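Local coordinates for protein RavA (Legionella pneumophila str. Paris, PDB 6WO6) that is a Legionella pneumophila effector that probably acts inside host cells during infection, at residues His15-Leu20 with Leu50-Asn55; Asn34-Asp39 with Asp75-Phe80. The protein carries 2 engineered substitutions. All coordinates share one frame; numbering follows the deposited sequence.

Both contacts lie in the N-terminal part of an all-helical chain and share helix 38-51, whose C-terminal end belongs to contact 1 and whose N-terminal end belongs to contact 2; their centres are about 18 Å apart. Contact 1 is partly buried: an aromatic ring from helix 16-20 covers the turn leading into helix 54-66, and the one bond across it, from a backbone N-H to a carboxylate, is weak. Contact 2 is a surface contact at the start of helix 77-92, where a neutral amide accepts a nearly straight bond from a helix-start N-H and two phenylalanines of the same helix reach L36 and N38. Each therefore matches a side-chain oxygen with a helix's first turn.

Contact 1 of 2, residues His15-Leu20 with Leu50-Asn55; sequences HPYEVL and LECPVN
The Y17 ring has the backbone of C52 on one face: C52 CA sits over the centre, 3.8 Å from the ring centroid and only 8° off the normal, a CH-pi contact. C52 SG reaches the same ring obliquely, 3.5 Å from Y17 CE1, in a sulfur-aromatic contact, and P53 CD comes in at a slant, 3.7 Å from Y17 CE2. F60 meets this ring edge-to-face. Y17 CG lies anti to its backbone N (chi1 178°), which swings the ring across to C52 and P53; the C52 side chain is small, consistent with the ring lying close over its CA. Beyond the ring, Y17 OH is hydrogen-bonded to E56 OE1, so tyrosine supplies both a flat apolar surface and a polar tip.

In this all-alpha fold the short helix 16-20 sits against the turn between helices 38-51 and 54-66. C52 and P53 form that turn, a suitable place for proline, whose nitrogen has no hydrogen to give to a helix. The C52 carbonyl is taken up by K88 NZ, which ties the turn to helix 77-92.

E51, near the end of its helix, extends beyond CG toward the start of helix 16-20. Its OE2 accepts a weak hydrogen bond from Y17 N at 3.4 Å, nearly straight at 168°. P16 likewise has no N-H to offer at the first position of the helix, and instead presents CD, 3.2 Å from E51 OE2, its ring crossing the glutamate at about a right angle. A negative carboxylate beside a helix start would probably be stabilised by the helix dipole. The H15 side chain crosses E51 at about a right angle, its ND1 4.0 Å from E51 OE1, while P16 turns to L44 and R47 of helix 38-51.

Contact 2 of 2, residues Asn34-Asp39 with Asp75-Phe80; sequences NKLTND and DTFHSF
N34 lays its amide alongside T76, the two side chains pointing the same way, with N34 OD1 3.7 Å from T76 CB and N34 ND2 4.1 Å from T76 CG2. The site is the N-terminal end of helix 77-92 in an all-helical fold, met by the last residue of helix 30-34 and the loop that leads into helix 38-51. T76 holds the N-cap position but makes no capping bond: its OG1 is hydrogen-bonded to D72 OD1 and D73 O in the preceding loop. N34 takes up the first N-H of the helix, its OD1 accepting a hydrogen bond from F77 N at 3.3 Å, nearly straight at 172°, with the donor 33° out of the carbonyl plane. Asparagine suits this place because its short, uncharged amide can offer an acceptor to a helix start.

Two apolar contacts lie beside this bond. In the first, F77 CG, anti to its backbone N, sends the ring toward L36, whose CD1 lies 4.4 Å from F77 CD1; L36 also touches C7 and L44. In the second, F80, one turn further along, packs on L42 and A45, and its ring crosses N38 at about a right angle, the amide and ring planes 56° apart. F80 CZ reaches N38 CG at 3.9 Å, and F80 CE2 stands 3.7 Å from N38 O.

Contact 1 of 2, residues His15-Leu20 with Leu50-Asn55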
loop_
_atom_site.group_PDB
_atom_site.type_symbol
_atom_site.label_atom_id
_atom_site.label_comp_id
_atom_site.label_asym_id
_atom_site.label_seq_id
_atom_site.Cartn_x
_atom_site.Cartn_y
_atom_site.Cartn_z
ATOM N N HIS A 15 -20.344 23.600 18.146
ATOM C CA HIS A 15 -19.756 22.322 18.547
ATOM C C HIS A 15 -20.894 21.398 18.959
ATOM O O HIS A 15 -21.126 21.172 20.155
ATOM C CB HIS A 15 -18.740 22.503 19.676
ATOM C CG HIS A 15 -17.571 23.362 19.304
ATOM N ND1 HIS A 15 -16.707 23.042 18.278
ATOM C CD2 HIS A 15 -17.121 24.529 19.824
ATOM C CE1 HIS A 15 -15.778 23.978 18.180
ATOM N NE2 HIS A 15 -16.005 24.891 19.107
ATOM N N PRO A 16 -21.626 20.842 17.989
ATOM C CA PRO A 16 -22.817 20.049 18.339
ATOM C C PRO A 16 -22.522 18.807 19.161
ATOM O O PRO A 16 -23.369 18.413 19.969
ATOM C CB PRO A 16 -23.413 19.692 16.968
ATOM C CG PRO A 16 -22.290 19.863 15.997
ATOM C CD PRO A 16 -21.471 20.993 16.534
ATOM N N TYR A 17 -21.359 18.171 18.991
ATOM C CA TYR A 17 -21.091 16.957 19.759
ATOM C C TYR A 17 -20.842 17.270 21.230
ATOM O O TYR A 17 -21.262 16.510 22.110
ATOM C CB TYR A 17 -19.908 16.185 19.174
ATOM C CG TYR A 17 -19.590 14.942 19.977
ATOM C CD1 TYR A 17 -20.422 13.830 19.926
ATOM C CD2 TYR A 17 -18.477 14.889 20.808
ATOM C CE1 TYR A 17 -20.150 12.695 20.668
ATOM C CE2 TYR A 17 -18.195 13.758 21.554
ATOM C CZ TYR A 17 -19.036 12.663 21.479
ATOM O OH TYR A 17 -18.767 11.532 22.216
ATOM N N GLU A 18 -20.158 18.378 21.518
ATOM C CA GLU A 18 -19.930 18.754 22.908
ATOM C C GLU A 18 -21.238 19.066 23.625
ATOM O O GLU A 18 -21.351 18.841 24.835
ATOM C CB GLU A 18 -18.985 19.954 22.975
ATOM C CG GLU A 18 -17.654 19.744 22.257
ATOM N N VAL A 19 -22.236 19.562 22.900
ATOM C CA VAL A 19 -23.478 20.020 23.515
ATOM C C VAL A 19 -24.518 18.908 23.588
ATOM O O VAL A 19 -25.221 18.779 24.592
ATOM C CB VAL A 19 -24.016 21.245 22.745
ATOM C CG1 VAL A 19 -25.300 21.758 23.380
ATOM C CG2 VAL A 19 -22.964 22.343 22.690
ATOM N N LEU A 20 -24.632 18.089 22.540
ATOM C CA LEU A 20 -25.700 17.099 22.426
ATOM C C LEU A 20 -25.173 15.667 22.420
ATOM O O LEU A 20 -25.893 14.750 22.014
ATOM C CB LEU A 20 -26.522 17.349 21.159
ATOM C CG LEU A 20 -27.171 18.724 20.970
ATOM C CD1 LEU A 20 -27.792 18.830 19.586
ATOM C CD2 LEU A 20 -28.216 18.986 22.041
ATOM N N LEU A 50 -19.794 13.911 12.755
ATOM C CA LEU A 50 -18.428 14.226 12.348
ATOM C C LEU A 50 -17.567 14.587 13.549
ATOM O O LEU A 50 -16.461 14.059 13.715
ATOM C CB LEU A 50 -18.430 15.369 11.332
ATOM C CG LEU A 50 -18.574 14.974 9.864
ATOM C CD1 LEU A 50 -19.009 16.166 9.029
ATOM C CD2 LEU A 50 -17.262 14.413 9.344
ATOM N N GLU A 51 -18.064 15.478 14.412
ATOM C CA GLU A 51 -17.247 15.952 15.524
ATOM C C GLU A 51 -16.996 14.894 16.591
ATOM O O GLU A 51 -16.134 15.105 17.450
ATOM C CB GLU A 51 -17.889 17.176 16.167
ATOM C CG GLU A 51 -17.917 18.395 15.270
ATOM C CD GLU A 51 -18.351 19.635 16.015
ATOM O OE1 GLU A 51 -18.283 20.736 15.428
ATOM O OE2 GLU A 51 -18.755 19.504 17.191
ATOM N N CYS A 52 -17.710 13.775 16.563
ATOM C CA CYS A 52 -17.525 12.735 17.568
ATOM C C CYS A 52 -16.233 11.972 17.302
ATOM O O CYS A 52 -16.094 11.366 16.233
ATOM C CB CYS A 52 -18.705 11.778 17.561
ATOM S SG CYS A 52 -18.489 10.335 18.612
ATOM N N PRO A 53 -15.273 11.970 18.229
ATOM C CA PRO A 53 -14.035 11.214 18.007
ATOM C C PRO A 53 -14.315 9.722 17.927
ATOM O O PRO A 53 -15.332 9.227 18.419
ATOM C CB PRO A 53 -13.180 11.554 19.235
ATOM C CG PRO A 53 -13.795 12.789 19.812
ATOM C CD PRO A 53 -15.258 12.688 19.512
ATOM N N VAL A 54 -13.385 9.000 17.299
ATOM C CA VAL A 54 -13.589 7.573 17.056
ATOM C C VAL A 54 -13.703 6.808 18.368
ATOM O O VAL A 54 -14.578 5.946 18.526
ATOM C CB VAL A 54 -12.459 7.019 16.169
ATOM C CG1 VAL A 54 -12.555 5.504 16.063
ATOM C CG2 VAL A 54 -12.516 7.660 14.791
ATOM N N ASN A 55 -12.833 7.116 19.336
ATOM C CA ASN A 55 -12.827 6.379 20.597
ATOM C C ASN A 55 -14.163 6.479 21.321
ATOM O O ASN A 55 -14.558 5.545 22.029
ATOM C CB ASN A 55 -11.696 6.882 21.499
ATOM C CG ASN A 55 -11.028 8.137 20.962
ATOM O OD1 ASN A 55 -10.988 8.368 19.753
ATOM N ND2 ASN A 55 -10.489 8.951 21.864
#

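Contact 2 of 2, residues Asn34-Asp39 with Asp75-Phe80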
loop_
_atom_site.group_PDB
_atom_site.type_symbol
_atom_site.label_atom_id
_atom_site.label_comp_id
_atom_site.label_asym_id
_atom_site.label_seq_id
_atom_site.Cartn_x
_atom_site.Cartn_y
_atom_site.Cartn_z
ATOM N N ASN A 34 -37.038 17.773 16.932
ATOM C CA ASN A 34 -38.027 17.256 15.996
ATOM C C ASN A 34 -38.745 18.361 15.237
ATOM O O ASN A 34 -39.357 18.084 14.200
ATOM C CB ASN A 34 -39.045 16.378 16.727
ATOM C CG ASN A 34 -38.433 15.096 17.252
ATOM O OD1 ASN A 34 -37.345 14.698 16.833
ATOM N ND2 ASN A 34 -39.131 14.440 18.171
ATOM N N LYS A 35 -38.687 19.601 15.723
ATOM C CA LYS A 35 -39.239 20.726 14.974
ATOM C C LYS A 35 -38.330 21.201 13.833
ATOM O O LYS A 35 -38.627 22.229 13.216
ATOM C CB LYS A 35 -39.535 21.894 15.921
ATOM C CG LYS A 35 -40.642 21.615 16.925
ATOM C CD LYS A 35 -40.698 22.688 18.003
ATOM C CE LYS A 35 -40.990 24.059 17.415
ATOM N NZ LYS A 35 -41.152 25.088 18.480
ATOM N N LEU A 36 -37.247 20.486 13.535
ATOM C CA LEU A 36 -36.316 20.889 12.488
ATOM C C LEU A 36 -36.765 20.379 11.123
ATOM O O LEU A 36 -37.366 19.307 11.005
ATOM C CB LEU A 36 -34.907 20.363 12.778
ATOM C CG LEU A 36 -34.087 20.981 13.912
ATOM C CD1 LEU A 36 -32.832 20.159 14.147
ATOM C CD2 LEU A 36 -33.723 22.423 13.597
ATOM N N THR A 37 -36.455 21.158 10.088
ATOM C CA THR A 37 -36.679 20.692 8.728
ATOM C C THR A 37 -35.749 19.520 8.423
ATOM O O THR A 37 -34.730 19.310 9.088
ATOM C CB THR A 37 -36.455 21.818 7.714
ATOM O OG1 THR A 37 -35.062 21.912 7.394
ATOM C CG2 THR A 37 -36.917 23.149 8.277
ATOM N N ASN A 38 -36.109 18.751 7.395
ATOM C CA ASN A 38 -35.352 17.541 7.090
ATOM C C ASN A 38 -33.945 17.866 6.600
ATOM O O ASN A 38 -32.996 17.137 6.909
ATOM C CB ASN A 38 -36.112 16.697 6.071
ATOM C CG ASN A 38 -37.269 15.942 6.698
ATOM O OD1 ASN A 38 -37.591 16.138 7.873
ATOM N ND2 ASN A 38 -37.901 15.073 5.917
ATOM N N ASP A 39 -33.782 18.957 5.848
ATOM C CA ASP A 39 -32.443 19.368 5.438
ATOM C C ASP A 39 -31.623 19.843 6.631
ATOM O O ASP A 39 -30.455 19.458 6.785
ATOM C CB ASP A 39 -32.534 20.460 4.372
ATOM C CG ASP A 39 -33.088 19.944 3.056
ATOM O OD1 ASP A 39 -32.608 18.891 2.584
ATOM O OD2 ASP A 39 -34.008 20.585 2.502
ATOM N N ASP A 75 -38.648 9.386 10.710
ATOM C CA ASP A 75 -39.069 10.726 10.316
ATOM C C ASP A 75 -38.579 11.763 11.320
ATOM O O ASP A 75 -38.479 12.952 10.999
ATOM C CB ASP A 75 -40.593 10.795 10.188
ATOM C CG ASP A 75 -41.044 11.233 8.806
ATOM O OD1 ASP A 75 -40.174 11.492 7.948
ATOM O OD2 ASP A 75 -42.270 11.317 8.579
ATOM N N THR A 76 -38.275 11.321 12.537
ATOM C CA THR A 76 -37.803 12.209 13.587
ATOM C C THR A 76 -36.296 12.431 13.457
ATOM O O THR A 76 -35.635 11.905 12.558
ATOM C CB THR A 76 -38.151 11.640 14.958
ATOM O OG1 THR A 76 -37.719 10.275 15.032
ATOM C CG2 THR A 76 -39.655 11.709 15.199
ATOM N N PHE A 77 -35.743 13.223 14.379
ATOM C CA PHE A 77 -34.309 13.494 14.353
ATOM C C PHE A 77 -33.494 12.263 14.721
ATOM O O PHE A 77 -32.355 12.113 14.259
ATOM C CB PHE A 77 -33.976 14.650 15.296
ATOM C CG PHE A 77 -32.517 15.007 15.323
ATOM C CD1 PHE A 77 -31.974 15.827 14.347
ATOM C CD2 PHE A 77 -31.687 14.522 16.324
ATOM C CE1 PHE A 77 -30.627 16.157 14.366
ATOM C CE2 PHE A 77 -30.339 14.847 16.348
ATOM C CZ PHE A 77 -29.809 15.668 15.368
ATOM N N HIS A 78 -34.049 11.379 15.554
ATOM C CA HIS A 78 -33.324 10.174 15.943
ATOM C C HIS A 78 -33.001 9.308 14.732
ATOM O O HIS A 78 -31.932 8.687 14.673
ATOM C CB HIS A 78 -34.132 9.382 16.969
ATOM C CG HIS A 78 -33.495 8.088 17.368
ATOM N ND1 HIS A 78 -33.679 6.918 16.661
ATOM C CD2 HIS A 78 -32.677 7.779 18.401
ATOM C CE1 HIS A 78 -33.001 5.944 17.242
ATOM N NE2 HIS A 78 -32.384 6.440 18.300
ATOM N N SER A 79 -33.909 9.257 13.754
ATOM C CA SER A 79 -33.652 8.497 12.534
ATOM C C SER A 79 -32.428 9.035 11.801
ATOM O O SER A 79 -31.530 8.273 11.413
ATOM C CB SER A 79 -34.888 8.538 11.634
ATOM O OG SER A 79 -34.672 7.837 10.423
ATOM N N PHE A 80 -32.378 10.357 11.604
ATOM C CA PHE A 80 -31.231 10.977 10.951
ATOM C C PHE A 80 -29.944 10.715 11.725
ATOM O O PHE A 80 -28.915 10.362 11.133
ATOM C CB PHE A 80 -31.461 12.483 10.804
ATOM C CG PHE A 80 -32.502 12.845 9.787
ATOM C CD1 PHE A 80 -33.843 12.901 10.136
ATOM C CD2 PHE A 80 -32.142 13.141 8.483
ATOM C CE1 PHE A 80 -34.807 13.239 9.201
ATOM C CE2 PHE A 80 -33.099 13.480 7.543
ATOM C CZ PHE A 80 -34.433 13.530 7.903
#